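Local coordinates for protein HupZ (Streptococcus sp. 'group A', PDB 5ESC) that probably degrades heme, as a dimeric split-barrel enzyme related to the pyridoxamine 5'-phosphate oxidases, at residues L72-T85 with K105-Q119. Numbering follows the deposited sequence.
Sequences LLGYRFVGTAEIQT and KAVGIIHVERIFNLQ
Arg76 lays its guanidinium over one face of the Phe116 ring, nearly parallel to it. The two planes are 4° apart, and Arg76 NH2 sits 3.2 Å from Phe116 CD2, over the ring face but displaced toward the rim. CG of Arg76 is anti to the backbone N (chi1 171°) and the chain bends at chi3, which brings the group over the ring. Val78 CG2 meets the edge of the same ring, in its plane. Val78 CG1 lies against one face of the Arg114 guanidinium, toward its rim, 3.8 Å from Arg114 NH1.

Further along, His111 NE2 donates to Glu82 OE1 (2.8 Å), which lies close to the imidazole plane and uses its anti lone pair. Gln84 NE2 donates to Glu82 OE2 from above the carboxylate plane. Both carboxylate oxygens are thus gripped, which should fix the group's rotation. CD1 of Ile109 packs on the Gln84 amide, 3.6 Å from its CD.

Tyr75, Phe77, Ala81 and Ile83 point to the other face of the sheet. There Phe77 CD2 rests 3.7 Å from Ile115 CG1, the two side chains side by side.

Antiparallel backbone bonds join 73-84 to 106-117. A classic beta bulge shifts the register: Val78 O accepts from both Glu113 N (2.8 Å) and Arg114 N (3.1 Å). Gly79 lies beside the bulge, where its CA approaches His111 O closely (3.2 Å). Just beyond Phe116, Asn117 OD1 accepts from Gln119 N in an Asx turn.

A salt bridge to Glu63 on strand 61-68 holds Arg76 NH1. Asn27 and Gln25 of the second subunit pack on Arg76 and Val78. The pair lies centrally in the antiparallel sheet of the split barrel, between strands 61-68 and 41-46. Helix 4-12 packs on Tyr75, Phe77 and Ile115, and helix 88-97 on Gln84, Val107 and Ile109.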
ATOM      1  N   LEU A  72      11.460 -10.018   7.037  1.00 46.56           N
ATOM      2  CA  LEU A  72      11.412  -8.598   7.347  1.00 42.24           C
ATOM      3  C   LEU A  72      12.238  -7.767   6.301  1.00 41.14           C
ATOM      4  O   LEU A  72      13.104  -6.962   6.644  1.00 38.00           O
ATOM      5  CB  LEU A  72      11.845  -8.363   8.804  1.00 47.59           C
ATOM      6  CG  LEU A  72      11.064  -9.033   9.975  1.00 47.29           C
ATOM      7  CD1 LEU A  72      11.949  -9.012  11.236  1.00 46.19           C
ATOM      8  CD2 LEU A  72       9.719  -8.348  10.254  1.00 43.62           C
ATOM      9  N   LEU A  73      11.999  -8.042   5.017  1.00 37.20           N
ATOM     10  CA  LEU A  73      12.669  -7.344   3.924  1.00 33.16           C
ATOM     11  C   LEU A  73      11.572  -6.593   3.124  1.00 31.05           C
ATOM     12  O   LEU A  73      10.409  -6.990   3.151  1.00 27.05           O
ATOM     13  CB  LEU A  73      13.354  -8.355   3.034  1.00 35.98           C
ATOM     14  CG  LEU A  73      14.531  -9.163   3.668  1.00 39.18           C
ATOM     15  CD1 LEU A  73      15.041 -10.232   2.698  1.00 39.49           C
ATOM     16  CD2 LEU A  73      15.677  -8.267   4.154  1.00 35.19           C
ATOM     17  N   GLY A  74      11.960  -5.522   2.430  1.00 26.31           N
ATOM     18  CA  GLY A  74      11.049  -4.845   1.541  1.00 24.26           C
ATOM     19  C   GLY A  74      11.606  -3.638   0.864  1.00 22.80           C
ATOM     20  O   GLY A  74      12.669  -3.081   1.284  1.00 24.13           O
ATOM     21  N   TYR A  75      10.931  -3.240  -0.207  1.00 20.52           N
ATOM     22  CA  TYR A  75      11.360  -2.075  -0.986  1.00 18.94           C
ATOM     23  C   TYR A  75      10.166  -1.307  -1.442  1.00 17.95           C
ATOM     24  O   TYR A  75       9.084  -1.891  -1.702  1.00 18.87           O
ATOM     25  CB  TYR A  75      12.156  -2.531  -2.196  1.00 19.35           C
ATOM     26  CG  TYR A  75      13.487  -3.163  -1.857  1.00 22.07           C
ATOM     27  CD1 TYR A  75      14.649  -2.373  -1.638  1.00 24.68           C
ATOM     28  CD2 TYR A  75      13.584  -4.545  -1.745  1.00 22.69           C
ATOM     29  CE1 TYR A  75      15.854  -2.984  -1.289  1.00 26.05           C
ATOM     30  CE2 TYR A  75      14.766  -5.167  -1.399  1.00 26.66           C
ATOM     31  CZ  TYR A  75      15.887  -4.395  -1.193  1.00 28.11           C
ATOM     32  OH  TYR A  75      17.003  -5.072  -0.877  1.00 33.74           O
ATOM     33  N   ARG A  76      10.371  -0.023  -1.580  1.00 17.25           N
ATOM     34  CA  ARG A  76       9.367   0.910  -2.089  1.00 18.25           C
ATOM     35  C   ARG A  76       9.963   1.540  -3.382  1.00 17.28           C
ATOM     36  O   ARG A  76      11.089   2.091  -3.338  1.00 17.59           O
ATOM     37  CB  ARG A  76       9.097   1.988  -1.005  1.00 22.00           C
ATOM     38  CG  ARG A  76       8.236   3.188  -1.427  1.00 24.88           C
ATOM     39  CD  ARG A  76       7.727   4.020  -0.237  1.00 32.54           C
ATOM     40  NE  ARG A  76       8.832   4.619   0.485  1.00 37.48           N
ATOM     41  CZ  ARG A  76       9.245   5.869   0.343  1.00 41.00           C
ATOM     42  NH1 ARG A  76       8.608   6.730  -0.438  1.00 45.14           N
ATOM     43  NH2 ARG A  76      10.297   6.289   1.029  1.00 47.13           N
ATOM     44  N   PHE A  77       9.262   1.392  -4.507  1.00 15.67           N
ATOM     45  CA  PHE A  77       9.662   1.950  -5.802  1.00 15.46           C
ATOM     46  C   PHE A  77       8.785   3.198  -6.067  1.00 16.63           C
ATOM     47  O   PHE A  77       7.497   3.163  -6.095  1.00 15.35           O
ATOM     48  CB  PHE A  77       9.508   0.900  -6.889  1.00 13.98           C
ATOM     49  CG  PHE A  77      10.307  -0.327  -6.647  1.00 16.53           C
ATOM     50  CD1 PHE A  77       9.866  -1.303  -5.791  1.00 17.24           C
ATOM     51  CD2 PHE A  77      11.568  -0.482  -7.214  1.00 16.67           C
ATOM     52  CE1 PHE A  77      10.639  -2.416  -5.482  1.00 18.03           C
ATOM     53  CE2 PHE A  77      12.338  -1.608  -6.954  1.00 16.73           C
ATOM     54  CZ  PHE A  77      11.873  -2.584  -6.062  1.00 15.21           C
ATOM     55  N   VAL A  78       9.423   4.319  -6.279  1.00 13.74           N
ATOM     56  CA  VAL A  78       8.718   5.541  -6.530  1.00 14.36           C
ATOM     57  C   VAL A  78       8.918   5.995  -7.942  1.00 14.19           C
ATOM     58  O   VAL A  78      10.079   5.988  -8.414  1.00 13.40           O
ATOM     59  CB  VAL A  78       9.167   6.679  -5.599  1.00 15.48           C
ATOM     60  CG1 VAL A  78       8.368   7.974  -5.870  1.00 18.76           C
ATOM     61  CG2 VAL A  78       9.006   6.283  -4.139  1.00 18.98           C
ATOM     62  N   GLY A  79       7.859   6.485  -8.602  1.00 12.57           N
ATOM     63  CA  GLY A  79       8.066   7.042  -9.959  1.00 15.36           C
ATOM     64  C   GLY A  79       6.835   7.623 -10.571  1.00 13.43           C
ATOM     65  O   GLY A  79       5.915   8.070  -9.817  1.00 13.25           O
ATOM     66  N   THR A  80       6.805   7.662 -11.905  1.00 12.55           N
ATOM     67  CA  THR A  80       5.704   8.191 -12.645  1.00 13.81           C
ATOM     68  C   THR A  80       5.198   7.090 -13.596  1.00 13.28           C
ATOM     69  O   THR A  80       6.006   6.332 -14.103  1.00 13.92           O
ATOM     70  CB  THR A  80       6.103   9.462 -13.440  1.00 16.53           C
ATOM     71  OG1 THR A  80       4.912  10.084 -13.925  1.00 17.70           O
ATOM     72  CG2 THR A  80       7.020   9.176 -14.655  1.00 17.76           C
ATOM     73  N   ALA A  81       3.890   7.018 -13.767  1.00 11.02           N
ATOM     74  CA  ALA A  81       3.223   5.978 -14.521  1.00 10.71           C
ATOM     75  C   ALA A  81       2.357   6.476 -15.641  1.00 11.94           C
ATOM     76  O   ALA A  81       1.934   7.666 -15.634  1.00 10.81           O
ATOM     77  CB  ALA A  81       2.413   5.083 -13.582  1.00 10.66           C
ATOM     78  N   GLU A  82       2.079   5.607 -16.615  1.00 11.71           N
ATOM     79  CA  GLU A  82       1.215   5.943 -17.725  1.00 13.44           C
ATOM     80  C   GLU A  82       0.449   4.699 -18.048  1.00 12.99           C
ATOM     81  O   GLU A  82       0.877   3.598 -17.705  1.00 12.65           O
ATOM     82  CB  GLU A  82       2.004   6.360 -18.997  1.00 15.64           C
ATOM     83  CG  GLU A  82       3.277   5.613 -19.300  1.00 19.74           C
ATOM     84  CD  GLU A  82       3.923   5.998 -20.655  1.00 23.81           C
ATOM     85  OE1 GLU A  82       5.177   5.829 -20.773  1.00 21.87           O
ATOM     86  OE2 GLU A  82       3.170   6.476 -21.596  1.00 22.04           O
ATOM     87  N   ILE A  83      -0.643   4.877 -18.757  1.00 12.83           N
ATOM     88  CA  ILE A  83      -1.495   3.782 -19.179  1.00 13.28           C
ATOM     89  C   ILE A  83      -1.444   3.792 -20.721  1.00 13.55           C
ATOM     90  O   ILE A  83      -1.528   4.868 -21.310  1.00 14.32           O
ATOM     91  CB  ILE A  83      -2.945   3.997 -18.714  1.00 13.16           C
ATOM     92  CG1 ILE A  83      -3.017   4.059 -17.225  1.00 13.26           C
ATOM     93  CG2 ILE A  83      -3.873   2.905 -19.260  1.00 14.02           C
ATOM     94  CD1 ILE A  83      -2.796   2.717 -16.492  1.00 15.15           C
ATOM     95  N   GLN A  84      -1.252   2.630 -21.368  1.00 12.51           N
ATOM     96  CA  GLN A  84      -1.243   2.512 -22.785  1.00 12.49           C
ATOM     97  C   GLN A  84      -2.263   1.417 -23.191  1.00 14.88           C
ATOM     98  O   GLN A  84      -2.461   0.413 -22.475  1.00 12.36           O
ATOM     99  CB  GLN A  84       0.118   2.279 -23.402  1.00 12.66           C
ATOM    100  CG  GLN A  84       1.091   3.476 -23.207  1.00 14.22           C
ATOM    101  CD  GLN A  84       2.432   3.257 -23.833  1.00 16.80           C
ATOM    102  OE1 GLN A  84       2.632   2.271 -24.489  1.00 18.59           O
ATOM    103  NE2 GLN A  84       3.364   4.144 -23.595  1.00 19.12           N
ATOM    104  N   THR A  85      -2.859   1.610 -24.342  1.00 15.85           N
ATOM    105  CA  THR A  85      -3.842   0.626 -24.836  1.00 16.78           C
ATOM    106  C   THR A  85      -3.452   0.014 -26.201  1.00 18.31           C
ATOM    107  O   THR A  85      -4.208  -0.748 -26.789  1.00 19.99           O
ATOM    108  CB  THR A  85      -5.200   1.289 -24.896  1.00 17.61           C
ATOM    109  OG1 THR A  85      -5.129   2.426 -25.760  1.00 18.57           O
ATOM    110  CG2 THR A  85      -5.734   1.714 -23.484  1.00 17.35           C
ATOM    111  N   LYS A 105      -7.590  -4.596 -20.490  1.00 13.14           N
ATOM    112  CA  LYS A 105      -8.100  -3.405 -21.109  1.00 13.47           C
ATOM    113  C   LYS A 105      -6.890  -2.478 -21.451  1.00 15.09           C
ATOM    114  O   LYS A 105      -6.917  -1.723 -22.405  1.00 14.15           O
ATOM    115  CB  LYS A 105      -8.984  -2.671 -20.126  1.00 15.27           C
ATOM    116  CG  LYS A 105     -10.353  -3.281 -19.915  1.00 18.22           C
ATOM    117  CD  LYS A 105     -11.215  -2.392 -18.976  1.00 24.89           C
ATOM    118  CE  LYS A 105     -12.718  -2.798 -19.181  1.00 30.08           C
ATOM    119  NZ  LYS A 105     -13.435  -3.065 -17.952  1.00 38.49           N
ATOM    120  N   ALA A 106      -5.833  -2.538 -20.662  1.00 14.30           N
ATOM    121  CA  ALA A 106      -4.684  -1.628 -20.915  1.00 13.77           C
ATOM    122  C   ALA A 106      -3.471  -2.178 -20.228  1.00 13.69           C
ATOM    123  O   ALA A 106      -3.577  -3.175 -19.513  1.00 11.71           O
ATOM    124  CB  ALA A 106      -5.017  -0.216 -20.415  1.00 14.19           C
ATOM    125  N   VAL A 107      -2.312  -1.534 -20.405  1.00 12.33           N
ATOM    126  CA  VAL A 107      -1.162  -1.864 -19.623  1.00 11.19           C
ATOM    127  C   VAL A 107      -0.710  -0.600 -18.820  1.00 10.11           C
ATOM    128  O   VAL A 107      -0.745   0.504 -19.357  1.00 10.66           O
ATOM    129  CB  VAL A 107       0.004  -2.400 -20.547  1.00 11.21           C
ATOM    130  CG1 VAL A 107       0.464  -1.405 -21.637  1.00 10.88           C
ATOM    131  CG2 VAL A 107       1.157  -2.963 -19.705  1.00 10.61           C
ATOM    132  N   GLY A 108      -0.342  -0.772 -17.574  1.00 10.08           N
ATOM    133  CA  GLY A 108       0.200   0.288 -16.740  1.00 10.03           C
ATOM    134  C   GLY A 108       1.720   0.174 -16.866  1.00  9.93           C
ATOM    135  O   GLY A 108       2.247  -0.929 -16.800  1.00  8.89           O
ATOM    136  N   ILE A 109       2.452   1.285 -16.995  1.00 10.29           N
ATOM    137  CA  ILE A 109       3.872   1.203 -17.192  1.00  8.54           C
ATOM    138  C   ILE A 109       4.460   2.163 -16.159  1.00  9.09           C
ATOM    139  O   ILE A 109       4.018   3.334 -16.164  1.00 11.74           O
ATOM    140  CB  ILE A 109       4.219   1.709 -18.524  1.00  8.50           C
ATOM    141  CG1 ILE A 109       3.740   0.770 -19.626  1.00  7.74           C
ATOM    142  CG2 ILE A 109       5.772   1.703 -18.739  1.00  9.07           C
ATOM    143  CD1 ILE A 109       3.195   1.636 -20.709  1.00  8.42           C
ATOM    144  N   ILE A 110       5.358   1.715 -15.296  1.00  8.79           N
ATOM    145  CA  ILE A 110       5.804   2.543 -14.189  1.00 10.08           C
ATOM    146  C   ILE A 110       7.266   2.807 -14.497  1.00 10.74           C
ATOM    147  O   ILE A 110       8.020   1.878 -14.548  1.00 11.79           O
ATOM    148  CB  ILE A 110       5.664   1.850 -12.859  1.00 10.79           C
ATOM    149  CG1 ILE A 110       4.186   1.631 -12.441  1.00 13.16           C
ATOM    150  CG2 ILE A 110       6.257   2.602 -11.695  1.00 13.78           C
ATOM    151  CD1 ILE A 110       3.435   0.625 -13.235  1.00 16.33           C
ATOM    152  N   HIS A 111       7.612   4.070 -14.574  1.00 11.44           N
ATOM    153  CA  HIS A 111       9.001   4.544 -14.756  1.00 12.47           C
ATOM    154  C   HIS A 111       9.586   4.836 -13.384  1.00 12.67           C
ATOM    155  O   HIS A 111       9.227   5.805 -12.725  1.00 13.72           O
ATOM    156  CB  HIS A 111       9.009   5.771 -15.655  1.00 11.97           C
ATOM    157  CG  HIS A 111       8.346   5.536 -16.977  1.00 12.33           C
ATOM    158  ND1 HIS A 111       8.932   4.809 -17.978  1.00 13.91           N
ATOM    159  CD2 HIS A 111       7.134   5.904 -17.452  1.00 14.87           C
ATOM    160  CE1 HIS A 111       8.130   4.752 -19.016  1.00 14.76           C
ATOM    161  NE2 HIS A 111       7.025   5.395 -18.723  1.00 15.40           N
ATOM    162  N   VAL A 112      10.449   3.955 -12.949  1.00 14.00           N
ATOM    163  CA  VAL A 112      11.003   4.014 -11.648  1.00 14.75           C
ATOM    164  C   VAL A 112      12.037   5.150 -11.533  1.00 15.08           C
ATOM    165  O   VAL A 112      12.951   5.261 -12.354  1.00 14.43           O
ATOM    166  CB  VAL A 112      11.602   2.680 -11.226  1.00 14.72           C
ATOM    167  CG1 VAL A 112      12.387   2.840  -9.923  1.00 15.98           C
ATOM    168  CG2 VAL A 112      10.516   1.663 -11.038  1.00 15.58           C
ATOM    169  N   GLU A 113      11.852   6.018 -10.547  1.00 16.73           N
ATOM    170  CA  GLU A 113      12.767   7.181 -10.301  1.00 17.33           C
ATOM    171  C   GLU A 113      13.630   7.034  -9.079  1.00 18.67           C
ATOM    172  O   GLU A 113      14.785   7.452  -9.084  1.00 18.41           O
ATOM    173  CB  GLU A 113      11.962   8.496 -10.189  1.00 18.90           C
ATOM    174  CG  GLU A 113      11.288   8.865 -11.509  1.00 20.93           C
ATOM    175  CD  GLU A 113      10.303  10.048 -11.432  1.00 26.14           C
ATOM    176  OE1 GLU A 113       9.925  10.591 -10.370  1.00 37.87           O
ATOM    177  OE2 GLU A 113       9.883  10.465 -12.499  1.00 33.39           O
ATOM    178  N   ARG A 114      13.073   6.475  -8.027  1.00 18.04           N
ATOM    179  CA  ARG A 114      13.822   6.150  -6.818  1.00 21.55           C
ATOM    180  C   ARG A 114      13.350   4.902  -6.145  1.00 21.45           C
ATOM    181  O   ARG A 114      12.195   4.465  -6.359  1.00 19.43           O
ATOM    182  CB  ARG A 114      13.831   7.292  -5.842  1.00 25.02           C
ATOM    183  CG  ARG A 114      12.794   8.310  -6.012  1.00 33.26           C
ATOM    184  CD  ARG A 114      13.274   9.742  -5.891  1.00 39.89           C
ATOM    185  NE  ARG A 114      12.163  10.433  -5.244  1.00 48.25           N
ATOM    186  CZ  ARG A 114      11.004  10.798  -5.822  1.00 54.27           C
ATOM    187  NH1 ARG A 114      10.767  10.594  -7.128  1.00 51.48           N
ATOM    188  NH2 ARG A 114      10.071  11.390  -5.068  1.00 52.29           N
ATOM    189  N   ILE A 115      14.253   4.296  -5.388  1.00 20.14           N
ATOM    190  CA  ILE A 115      14.028   3.067  -4.667  1.00 20.68           C
ATOM    191  C   ILE A 115      14.462   3.267  -3.193  1.00 24.30           C
ATOM    192  O   ILE A 115      15.468   3.953  -2.907  1.00 22.30           O
ATOM    193  CB  ILE A 115      14.758   1.897  -5.286  1.00 21.74           C
ATOM    194  CG1 ILE A 115      14.458   1.795  -6.794  1.00 22.69           C
ATOM    195  CG2 ILE A 115      14.435   0.626  -4.470  1.00 20.48           C
ATOM    196  CD1 ILE A 115      15.394   0.864  -7.559  1.00 28.52           C
ATOM    197  N   PHE A 116      13.640   2.755  -2.270  1.00 25.86           N
ATOM    198  CA  PHE A 116      13.880   2.879  -0.783  1.00 28.57           C
ATOM    199  C   PHE A 116      13.770   1.516  -0.178  1.00 30.50           C
ATOM    200  O   PHE A 116      12.935   0.724  -0.589  1.00 24.26           O
ATOM    201  CB  PHE A 116      12.890   3.830  -0.112  1.00 26.60           C
ATOM    202  CG  PHE A 116      12.978   5.242  -0.632  1.00 30.31           C
ATOM    203  CD1 PHE A 116      13.990   6.109  -0.186  1.00 31.62           C
ATOM    204  CD2 PHE A 116      12.115   5.701  -1.590  1.00 25.96           C
ATOM    205  CE1 PHE A 116      14.081   7.415  -0.675  1.00 32.28           C
ATOM    206  CE2 PHE A 116      12.194   7.007  -2.082  1.00 28.51           C
ATOM    207  CZ  PHE A 116      13.168   7.873  -1.633  1.00 31.32           C
ATOM    208  N   ASN A 117      14.693   1.205   0.721  1.00 32.26           N
ATOM    209  CA  ASN A 117      14.738  -0.083   1.364  1.00 39.69           C
ATOM    210  C   ASN A 117      13.750   0.095   2.504  1.00 42.03           C
ATOM    211  O   ASN A 117      13.782   1.130   3.136  1.00 44.73           O
ATOM    212  CB  ASN A 117      16.182  -0.383   1.876  1.00 45.91           C
ATOM    213  CG  ASN A 117      16.477  -1.898   2.061  1.00 46.79           C
ATOM    214  OD1 ASN A 117      15.719  -2.631   2.733  1.00 44.38           O
ATOM    215  ND2 ASN A 117      17.617  -2.355   1.501  1.00 49.09           N
ATOM    216  N   LEU A 118      12.852  -0.866   2.736  1.00 40.85           N
ATOM    217  CA  LEU A 118      11.976  -0.807   3.926  1.00 46.62           C
ATOM    218  C   LEU A 118      12.560  -1.691   5.051  1.00 51.31           C
ATOM    219  O   LEU A 118      11.864  -1.962   6.013  1.00 53.02           O
ATOM    220  CB  LEU A 118      10.536  -1.229   3.630  1.00 42.79           C
ATOM    221  CG  LEU A 118       9.802  -0.535   2.500  1.00 42.73           C
ATOM    222  CD1 LEU A 118       8.611  -1.398   2.140  1.00 46.66           C
ATOM    223  CD2 LEU A 118       9.363   0.900   2.789  1.00 45.04           C
ATOM    224  N   GLN A 119      13.806  -2.170   4.875  1.00 55.03           N
ATOM    225  CA  GLN A 119      14.677  -2.764   5.946  1.00 57.44           C
ATOM    226  C   GLN A 119      14.091  -3.969   6.707  1.00 57.07           C
ATOM    227  O   GLN A 119      13.481  -3.828   7.791  1.00 60.36           O
ATOM    228  CB  GLN A 119      15.172  -1.661   6.905  1.00 55.48           C
ATOM    229  CG  GLN A 119      16.172  -0.693   6.247  1.00 57.50           C
ATOM    230  CD  GLN A 119      16.167   0.708   6.860  1.00 64.15           C
ATOM    231  OE1 GLN A 119      15.238   1.502   6.647  1.00 62.16           O
ATOM    232  NE2 GLN A 119      17.212   1.023   7.626  1.00 64.26           N
TER
HETATM  233  O   HOH W   1      14.620  -4.802   2.634  1.00 37.01           O